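Local coordinates for extracellular solute-binding protein family 1 (Alicyclobacillus acidocaldarius subsp. acidocaldarius, PDB 4OVJ) that probably binds a solute outside the cell and hands it to an ABC-type importer, as other family 1 solute-binding proteins do, at residues Y95-Q100 with Y124-L129. Numbering follows the deposited sequence.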
loop_
_atom_site.group_PDB
_atom_site.type_symbol
_atom_site.label_atom_id
_atom_site.label_comp_id
_atom_site.label_asym_id
_atom_site.label_seq_id
_atom_site.Cartn_x
_atom_site.Cartn_y
_atom_site.Cartn_z
ATOM N N TYR A 95 -20.687 -4.099 -0.922
ATOM C CA TYR A 95 -21.315 -3.799 -2.212
ATOM C C TYR A 95 -21.451 -5.054 -3.088
ATOM O O TYR A 95 -22.480 -5.262 -3.731
ATOM C CB TYR A 95 -20.545 -2.691 -2.940
ATOM C CG TYR A 95 -20.899 -1.314 -2.422
ATOM C CD1 TYR A 95 -20.232 -0.762 -1.344
ATOM C CD2 TYR A 95 -21.927 -0.580 -2.989
ATOM C CE1 TYR A 95 -20.559 0.501 -0.859
ATOM C CE2 TYR A 95 -22.265 0.673 -2.505
ATOM C CZ TYR A 95 -21.583 1.206 -1.437
ATOM O OH TYR A 95 -21.927 2.444 -0.944
ATOM N N ALA A 96 -20.421 -5.892 -3.085
ATOM C CA ALA A 96 -20.396 -7.112 -3.890
ATOM C C ALA A 96 -21.454 -8.099 -3.423
ATOM O O ALA A 96 -22.176 -8.654 -4.236
ATOM C CB ALA A 96 -19.024 -7.768 -3.832
ATOM N N LYS A 97 -21.538 -8.303 -2.112
ATOM C CA LYS A 97 -22.463 -9.293 -1.561
ATOM C C LYS A 97 -23.917 -8.892 -1.731
ATOM O O LYS A 97 -24.794 -9.761 -1.859
ATOM C CB LYS A 97 -22.122 -9.568 -0.095
ATOM C CG LYS A 97 -20.830 -10.365 -0.027
ATOM C CD LYS A 97 -20.530 -10.950 1.334
ATOM C CE LYS A 97 -19.518 -12.079 1.172
ATOM N NZ LYS A 97 -18.615 -12.211 2.338
ATOM N N GLU A 98 -24.169 -7.585 -1.763
ATOM C CA GLU A 98 -25.517 -7.076 -2.006
ATOM C C GLU A 98 -25.910 -7.224 -3.464
ATOM O O GLU A 98 -27.072 -7.088 -3.798
ATOM C CB GLU A 98 -25.617 -5.598 -1.650
ATOM C CG GLU A 98 -25.753 -5.282 -0.176
ATOM C CD GLU A 98 -26.008 -3.805 0.050
ATOM O OE1 GLU A 98 -26.499 -3.134 -0.893
ATOM O OE2 GLU A 98 -25.714 -3.312 1.160
ATOM N N GLY A 99 -24.943 -7.464 -4.344
ATOM C CA GLY A 99 -25.230 -7.595 -5.762
ATOM C C GLY A 99 -25.190 -6.297 -6.554
ATOM O O GLY A 99 -25.752 -6.208 -7.635
ATOM N N GLN A 100 -24.478 -5.302 -6.038
ATOM C CA GLN A 100 -24.432 -3.988 -6.671
ATOM C C GLN A 100 -23.276 -3.842 -7.677
ATOM O O GLN A 100 -23.208 -2.848 -8.389
ATOM C CB GLN A 100 -24.304 -2.894 -5.610
ATOM C CG GLN A 100 -25.382 -2.930 -4.538
ATOM C CD GLN A 100 -26.770 -2.626 -5.060
ATOM O OE1 GLN A 100 -26.991 -2.504 -6.251
ATOM N NE2 GLN A 100 -27.718 -2.497 -4.148
ATOM N N TYR A 124 -11.360 -9.800 -5.463
ATOM C CA TYR A 124 -12.224 -10.983 -5.480
ATOM C C TYR A 124 -13.060 -11.085 -4.207
ATOM O O TYR A 124 -12.581 -10.834 -3.098
ATOM C CB TYR A 124 -11.425 -12.280 -5.680
ATOM C CG TYR A 124 -11.237 -12.693 -7.114
ATOM C CD1 TYR A 124 -10.267 -12.103 -7.908
ATOM C CD2 TYR A 124 -12.028 -13.699 -7.681
ATOM C CE1 TYR A 124 -10.087 -12.488 -9.224
ATOM C CE2 TYR A 124 -11.855 -14.092 -8.996
ATOM C CZ TYR A 124 -10.880 -13.485 -9.764
ATOM O OH TYR A 124 -10.710 -13.861 -11.071
ATOM N N ILE A 125 -14.323 -11.439 -4.393
ATOM C CA ILE A 125 -15.218 -11.773 -3.291
ATOM C C ILE A 125 -15.935 -13.052 -3.733
ATOM O O ILE A 125 -16.539 -13.084 -4.798
ATOM C CB ILE A 125 -16.241 -10.650 -3.024
ATOM C CG1 ILE A 125 -15.560 -9.311 -2.674
ATOM C CG2 ILE A 125 -17.198 -11.046 -1.905
ATOM C CD1 ILE A 125 -14.877 -9.281 -1.319
ATOM N N ASP A 126 -15.834 -14.116 -2.941
ATOM C CA ASP A 126 -16.537 -15.378 -3.242
ATOM C C ASP A 126 -16.493 -15.794 -4.718
ATOM O O ASP A 126 -17.535 -16.082 -5.322
ATOM C CB ASP A 126 -18.001 -15.274 -2.802
ATOM C CG ASP A 126 -18.156 -15.045 -1.311
ATOM O OD1 ASP A 126 -17.250 -15.431 -0.542
ATOM O OD2 ASP A 126 -19.197 -14.478 -0.914
ATOM N N GLY A 127 -15.295 -15.793 -5.298
ATOM C CA GLY A 127 -15.084 -16.307 -6.652
ATOM C C GLY A 127 -15.337 -15.342 -7.799
ATOM O O GLY A 127 -15.027 -15.655 -8.948
ATOM N N GLY A 128 -15.903 -14.177 -7.505
ATOM C CA GLY A 128 -16.153 -13.158 -8.528
ATOM C C GLY A 128 -15.158 -12.031 -8.358
ATOM O O GLY A 128 -14.671 -11.795 -7.240
ATOM N N LEU A 129 -14.862 -11.335 -9.453
ATOM C CA LEU A 129 -13.952 -10.185 -9.423
ATOM C C LEU A 129 -14.792 -8.915 -9.499
ATOM O O LEU A 129 -15.395 -8.632 -10.521
ATOM C CB LEU A 129 -12.979 -10.254 -10.601
ATOM C CG LEU A 129 -12.061 -9.057 -10.824
ATOM C CD1 LEU A 129 -11.120 -8.864 -9.650
ATOM C CD2 LEU A 129 -11.295 -9.212 -12.134
#
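Ala-96 and Ile-125 make the apolar part of this contact. The methyl CB of Ala-96 points at the other segment and rests 4.0 Å from CG1 of Ile-125. Ile-125 also points across, and both side chains touch Tyr-130 on strand 128-144. The second branch of Ile-125, CG2, packs against the aliphatic chain of Lys-97. With chi1 at -59°, CG2 lies anti to the backbone N and faces the Lys-97 chain. CG2 of Ile-125 is 4.0 Å from CE of Lys-97 and about as far from CG of Lys-97. The two side chains cross at about a right angle.

The contact packs helix 92-98 against a beta hairpin at the surface of the periplasmic-binding-protein fold. The hairpin pairs strand 124-125 with the start of strand 128-144. A type I' turn from Ile-125 to Gly-128 closes it. Ile-125 N donates a hydrogen bond to Gly-128 O (2.9 Å), and Gly-128 N donates one back to Ile-125 O. On the other side, a Schellman motif ends the helix. Gly-99, at positive phi, donates its N to Ala-96 O, and Gln-100 N donates a hydrogen bond to Tyr-95 O at 3.1 Å.

Lys-97 and Asp-126 meet through CE rather than NZ, their side chains again crossing at about a right angle. OD2 of Asp-126 lies 3.2 Å from CE of Lys-97. NZ of Lys-97 stays 4.0 Å from OD2 of Asp-126, too far for a salt bridge. NZ instead forms a salt bridge with Asp-93, one helical turn earlier. The nearby Asp-126 carboxylate probably adds a weak electrostatic attraction. No hydrogen bond links the two segments.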